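Local structure of salmonella typhimurium DB7155 bacteriophage DET7 tailspike (Bacteriophage, 2V5I) at residues 375-386 with 402-413. The protein is the receptor-binding tailspike of the phage, a trimeric beta-helix protein that probably binds and hydrolyses the O-antigen of its Salmonella host. Numbering follows the deposited sequence.
Sequences DCNYLNFDSDQI and IKPQPSNGLVIS
From the buried Gln385, the side chain reaches across to Gln405. Its NE2 donates to Gln405 OE1 over 3.1 Å in a nearly straight bond, with the two amides almost coplanar. Gln385 runs extended beyond CG, whereas Gln405 bends at chi2 (-75°) to meet it. A glutamine suits each place because its amide can give and take: a water joins Gln385 OE1 to Gln405 NE2. The Pro406 ring packs closely here, its CG 3.5 Å from Asn377 O. The tight part continues into the buried strand end, where Ile386 N bonds Val411 O, Ser413 N bonds Ile386 O, and the branched Ile386 fills the interior with CD1 3.9 Å from Ile412 CG1. Just before it, Asp384 OD1 takes Leu410 N at 2.8 Å.

At the other end, the Asp375 carboxylate can take two N-H groups at once, Ile402 N on the syn lone pair of OD2 and Lys403 N from above its plane at OD1; OD2 also bonds Tyr345 of the second subunit. Lys403 NZ, salt-bridged to Asp353, makes a cation-pi contact over one face of the Tyr378 ring, offset toward its rim, 4.0 Å from the centroid.

The outer turn, with Phe381, Asp382 and Ser407 exposed, is instead held by polar groups. The Asn380 amide both accepts Asn408 N, on an in-plane lone pair at 2.8 Å, and donates to Ser407 OG; Asn408 ND2 bonds Asn380 O. Gly409, at phi 83°, brings CA to Ser383 O, where a side chain would clash. Such stacking of turns on successive rungs, leading into paired parallel strands, is characteristic of the right-handed beta-helix of P22-like tailspikes.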
loop_
_atom_site.group_PDB
_atom_site.type_symbol
_atom_site.label_atom_id
_atom_site.label_comp_id
_atom_site.label_asym_id
_atom_site.label_seq_id
_atom_site.Cartn_x
_atom_site.Cartn_y
_atom_site.Cartn_z
ATOM N N ASP A 375 -8.378 3.442 16.165
ATOM C CA ASP A 375 -9.445 2.736 16.930
ATOM C C ASP A 375 -8.825 1.563 17.681
ATOM O O ASP A 375 -9.459 0.478 17.831
ATOM C CB ASP A 375 -10.588 2.337 15.984
ATOM C CG ASP A 375 -11.474 3.502 15.639
ATOM O OD1 ASP A 375 -11.489 4.454 16.433
ATOM O OD2 ASP A 375 -12.108 3.495 14.560
ATOM N N CYS A 376 -7.656 1.801 18.268
ATOM C CA CYS A 376 -7.040 0.808 19.111
ATOM C C CYS A 376 -7.312 1.073 20.610
ATOM O O CYS A 376 -7.880 2.096 21.006
ATOM C CB CYS A 376 -5.541 0.613 18.793
ATOM S SG CYS A 376 -5.361 -0.143 17.132
ATOM N N ASN A 377 -6.963 0.072 21.407
ATOM C CA ASN A 377 -7.315 0.049 22.836
ATOM C C ASN A 377 -8.796 0.248 23.122
ATOM O O ASN A 377 -9.174 0.939 24.058
ATOM C CB ASN A 377 -6.462 1.004 23.646
ATOM C CG ASN A 377 -6.545 0.709 25.138
ATOM O OD1 ASN A 377 -6.782 -0.459 25.530
ATOM N ND2 ASN A 377 -6.399 1.736 25.976
ATOM N N TYR A 378 -9.652 -0.352 22.292
ATOM C CA TYR A 378 -11.089 -0.068 22.419
ATOM C C TYR A 378 -11.670 -0.684 23.706
ATOM O O TYR A 378 -12.707 -0.242 24.147
ATOM C CB TYR A 378 -11.859 -0.427 21.133
ATOM C CG TYR A 378 -12.092 -1.886 20.828
ATOM C CD1 TYR A 378 -12.895 -2.670 21.650
ATOM C CD2 TYR A 378 -11.581 -2.480 19.666
ATOM C CE1 TYR A 378 -13.118 -3.991 21.386
ATOM C CE2 TYR A 378 -11.802 -3.807 19.397
ATOM C CZ TYR A 378 -12.590 -4.567 20.235
ATOM O OH TYR A 378 -12.859 -5.911 19.974
ATOM N N LEU A 379 -10.988 -1.650 24.331
ATOM C CA LEU A 379 -11.400 -2.178 25.649
ATOM C C LEU A 379 -10.797 -1.380 26.813
ATOM O O LEU A 379 -11.015 -1.718 27.979
ATOM C CB LEU A 379 -11.059 -3.662 25.803
ATOM C CG LEU A 379 -11.846 -4.616 24.922
ATOM C CD1 LEU A 379 -11.525 -6.068 25.283
ATOM C CD2 LEU A 379 -13.319 -4.414 25.038
ATOM N N ASN A 380 -10.062 -0.308 26.534
ATOM C CA ASN A 380 -9.633 0.599 27.606
ATOM C C ASN A 380 -8.724 -0.035 28.646
ATOM O O ASN A 380 -8.864 0.210 29.888
ATOM C CB ASN A 380 -10.839 1.267 28.260
ATOM C CG ASN A 380 -10.480 2.552 29.006
ATOM O OD1 ASN A 380 -9.435 3.168 28.761
ATOM N ND2 ASN A 380 -11.354 2.944 29.945
ATOM N N PHE A 381 -7.773 -0.826 28.183
ATOM C CA PHE A 381 -6.667 -1.282 29.015
ATOM C C PHE A 381 -5.830 -0.091 29.508
ATOM O O PHE A 381 -5.855 0.981 28.916
ATOM C CB PHE A 381 -5.737 -2.204 28.247
ATOM C CG PHE A 381 -6.317 -3.559 27.928
ATOM C CD1 PHE A 381 -6.166 -4.609 28.808
ATOM C CD2 PHE A 381 -6.877 -3.809 26.701
ATOM C CE1 PHE A 381 -6.654 -5.873 28.485
ATOM C CE2 PHE A 381 -7.373 -5.059 26.361
ATOM C CZ PHE A 381 -7.272 -6.082 27.250
ATOM N N ASP A 382 -5.091 -0.270 30.598
ATOM C CA ASP A 382 -4.159 0.757 31.011
ATOM C C ASP A 382 -2.897 0.714 30.132
ATOM O O ASP A 382 -1.820 0.245 30.545
ATOM C CB ASP A 382 -3.832 0.586 32.500
ATOM C CG ASP A 382 -3.115 1.788 33.070
ATOM O OD1 ASP A 382 -3.222 2.893 32.482
ATOM O OD2 ASP A 382 -2.447 1.615 34.107
ATOM N N SER A 383 -3.042 1.194 28.894
ATOM C CA SER A 383 -1.984 1.103 27.887
ATOM C C SER A 383 -2.115 2.281 26.926
ATOM O O SER A 383 -3.196 2.825 26.738
ATOM C CB SER A 383 -2.111 -0.192 27.070
ATOM O OG SER A 383 -1.093 -0.282 26.081
ATOM N N ASP A 384 -1.000 2.685 26.353
ATOM C CA ASP A 384 -1.035 3.624 25.276
ATOM C C ASP A 384 -1.353 2.894 23.977
ATOM O O ASP A 384 -1.072 1.709 23.870
ATOM C CB ASP A 384 0.299 4.325 25.167
ATOM C CG ASP A 384 0.732 4.947 26.510
ATOM O OD1 ASP A 384 -0.112 5.562 27.182
ATOM O OD2 ASP A 384 1.901 4.767 26.901
ATOM N N GLN A 385 -1.861 3.604 22.981
ATOM C CA GLN A 385 -2.231 2.971 21.703
ATOM C C GLN A 385 -1.026 2.648 20.848
ATOM O O GLN A 385 -1.006 1.603 20.159
ATOM C CB GLN A 385 -3.223 3.831 20.959
ATOM C CG GLN A 385 -4.597 3.937 21.673
ATOM C CD GLN A 385 -5.448 5.097 21.214
ATOM O OE1 GLN A 385 -5.553 5.398 20.029
ATOM N NE2 GLN A 385 -6.090 5.744 22.166
ATOM N N ILE A 386 -0.081 3.598 20.763
ATOM C CA ILE A 386 1.073 3.485 19.913
ATOM C C ILE A 386 2.278 3.774 20.827
ATOM O O ILE A 386 2.388 4.874 21.357
ATOM C CB ILE A 386 0.990 4.531 18.768
ATOM C CG1 ILE A 386 -0.255 4.311 17.883
ATOM C CG2 ILE A 386 2.254 4.553 17.962
ATOM C CD1 ILE A 386 -0.671 5.590 17.100
ATOM N N ILE A 402 -12.840 6.343 14.420
ATOM C CA ILE A 402 -14.207 6.856 14.660
ATOM C C ILE A 402 -14.745 6.574 16.069
ATOM O O ILE A 402 -15.754 7.170 16.454
ATOM C CB ILE A 402 -15.173 6.275 13.590
ATOM C CG1 ILE A 402 -16.387 7.195 13.340
ATOM C CG2 ILE A 402 -15.500 4.793 13.839
ATOM C CD1 ILE A 402 -17.030 6.921 11.977
ATOM N N LYS A 403 -14.105 5.692 16.806
ATOM C CA LYS A 403 -14.582 5.324 18.133
ATOM C C LYS A 403 -14.200 6.431 19.101
ATOM O O LYS A 403 -13.177 7.119 18.932
ATOM C CB LYS A 403 -13.961 3.988 18.578
ATOM C CG LYS A 403 -14.384 2.782 17.715
ATOM C CD LYS A 403 -14.062 1.411 18.343
ATOM C CE LYS A 403 -14.910 0.317 17.671
ATOM N NZ LYS A 403 -14.751 -1.028 18.248
ATOM N N PRO A 404 -15.005 6.593 20.146
ATOM C CA PRO A 404 -14.608 7.531 21.172
ATOM C C PRO A 404 -13.308 7.088 21.803
ATOM O O PRO A 404 -13.034 5.885 21.933
ATOM C CB PRO A 404 -15.774 7.505 22.164
ATOM C CG PRO A 404 -16.466 6.257 21.951
ATOM C CD PRO A 404 -16.238 5.868 20.488
ATOM N N GLN A 405 -12.509 8.051 22.242
ATOM C CA GLN A 405 -11.202 7.698 22.817
ATOM C C GLN A 405 -11.355 6.955 24.122
ATOM O O GLN A 405 -12.203 7.298 24.936
ATOM C CB GLN A 405 -10.365 8.960 23.042
ATOM C CG GLN A 405 -9.852 9.609 21.776
ATOM C CD GLN A 405 -8.703 8.857 21.143
ATOM O OE1 GLN A 405 -7.966 8.125 21.814
ATOM N NE2 GLN A 405 -8.570 8.988 19.833
ATOM N N PRO A 406 -10.511 5.955 24.357
ATOM C CA PRO A 406 -10.523 5.333 25.682
ATOM C C PRO A 406 -10.046 6.316 26.749
ATOM O O PRO A 406 -9.191 7.156 26.465
ATOM C CB PRO A 406 -9.505 4.188 25.567
ATOM C CG PRO A 406 -8.724 4.443 24.372
ATOM C CD PRO A 406 -9.507 5.368 23.464
ATOM N N SER A 407 -10.590 6.187 27.957
ATOM C CA SER A 407 -10.215 7.087 29.030
ATOM C C SER A 407 -8.778 6.870 29.503
ATOM O O SER A 407 -8.125 7.832 29.922
ATOM C CB SER A 407 -11.208 7.017 30.192
ATOM O OG SER A 407 -11.106 5.809 30.892
ATOM N N ASN A 408 -8.265 5.653 29.433
ATOM C CA ASN A 408 -6.895 5.369 29.839
ATOM C C ASN A 408 -5.905 5.570 28.723
ATOM O O ASN A 408 -6.230 5.318 27.546
ATOM C CB ASN A 408 -6.744 3.927 30.321
ATOM C CG ASN A 408 -7.568 3.641 31.541
ATOM O OD1 ASN A 408 -7.604 4.451 32.460
ATOM N ND2 ASN A 408 -8.237 2.489 31.569
ATOM N N GLY A 409 -4.700 6.011 29.097
ATOM C CA GLY A 409 -3.560 5.983 28.201
ATOM C C GLY A 409 -3.445 7.137 27.241
ATOM O O GLY A 409 -4.391 7.933 27.065
ATOM N N LEU A 410 -2.300 7.191 26.590
ATOM C CA LEU A 410 -2.045 8.138 25.525
ATOM C C LEU A 410 -2.381 7.516 24.155
ATOM O O LEU A 410 -2.395 6.296 24.004
ATOM C CB LEU A 410 -0.575 8.539 25.506
ATOM C CG LEU A 410 -0.037 9.182 26.795
ATOM C CD1 LEU A 410 1.481 9.238 26.800
ATOM C CD2 LEU A 410 -0.626 10.560 26.854
ATOM N N VAL A 411 -2.509 8.353 23.157
ATOM C CA VAL A 411 -2.614 7.860 21.786
ATOM C C VAL A 411 -1.206 7.446 21.344
ATOM O O VAL A 411 -1.022 6.347 20.833
ATOM C CB VAL A 411 -3.213 8.887 20.847
ATOM C CG1 VAL A 411 -3.187 8.404 19.381
ATOM C CG2 VAL A 411 -4.619 9.186 21.250
ATOM N N ILE A 412 -0.227 8.356 21.505
ATOM C CA ILE A 412 1.154 8.094 21.150
ATOM C C ILE A 412 2.057 8.344 22.352
ATOM O O ILE A 412 1.978 9.398 22.963
ATOM C CB ILE A 412 1.641 9.048 20.019
ATOM C CG1 ILE A 412 0.913 8.708 18.735
ATOM C CG2 ILE A 412 3.184 8.908 19.789
ATOM C CD1 ILE A 412 1.039 9.766 17.648
ATOM N N SER A 413 2.927 7.377 22.624
ATOM C CA SER A 413 4.023 7.516 23.582
ATOM C C SER A 413 5.315 7.080 22.898
ATOM O O SER A 413 5.637 5.880 22.775
ATOM C CB SER A 413 3.727 6.632 24.774
ATOM O OG SER A 413 4.810 6.611 25.699
HETATM O O HOH W 1 -10.622 5.599 19.085
HETATM O O HOH W 2 -5.255 4.376 25.140
HETATM O O HOH W 3 -6.609 7.353 18.450
#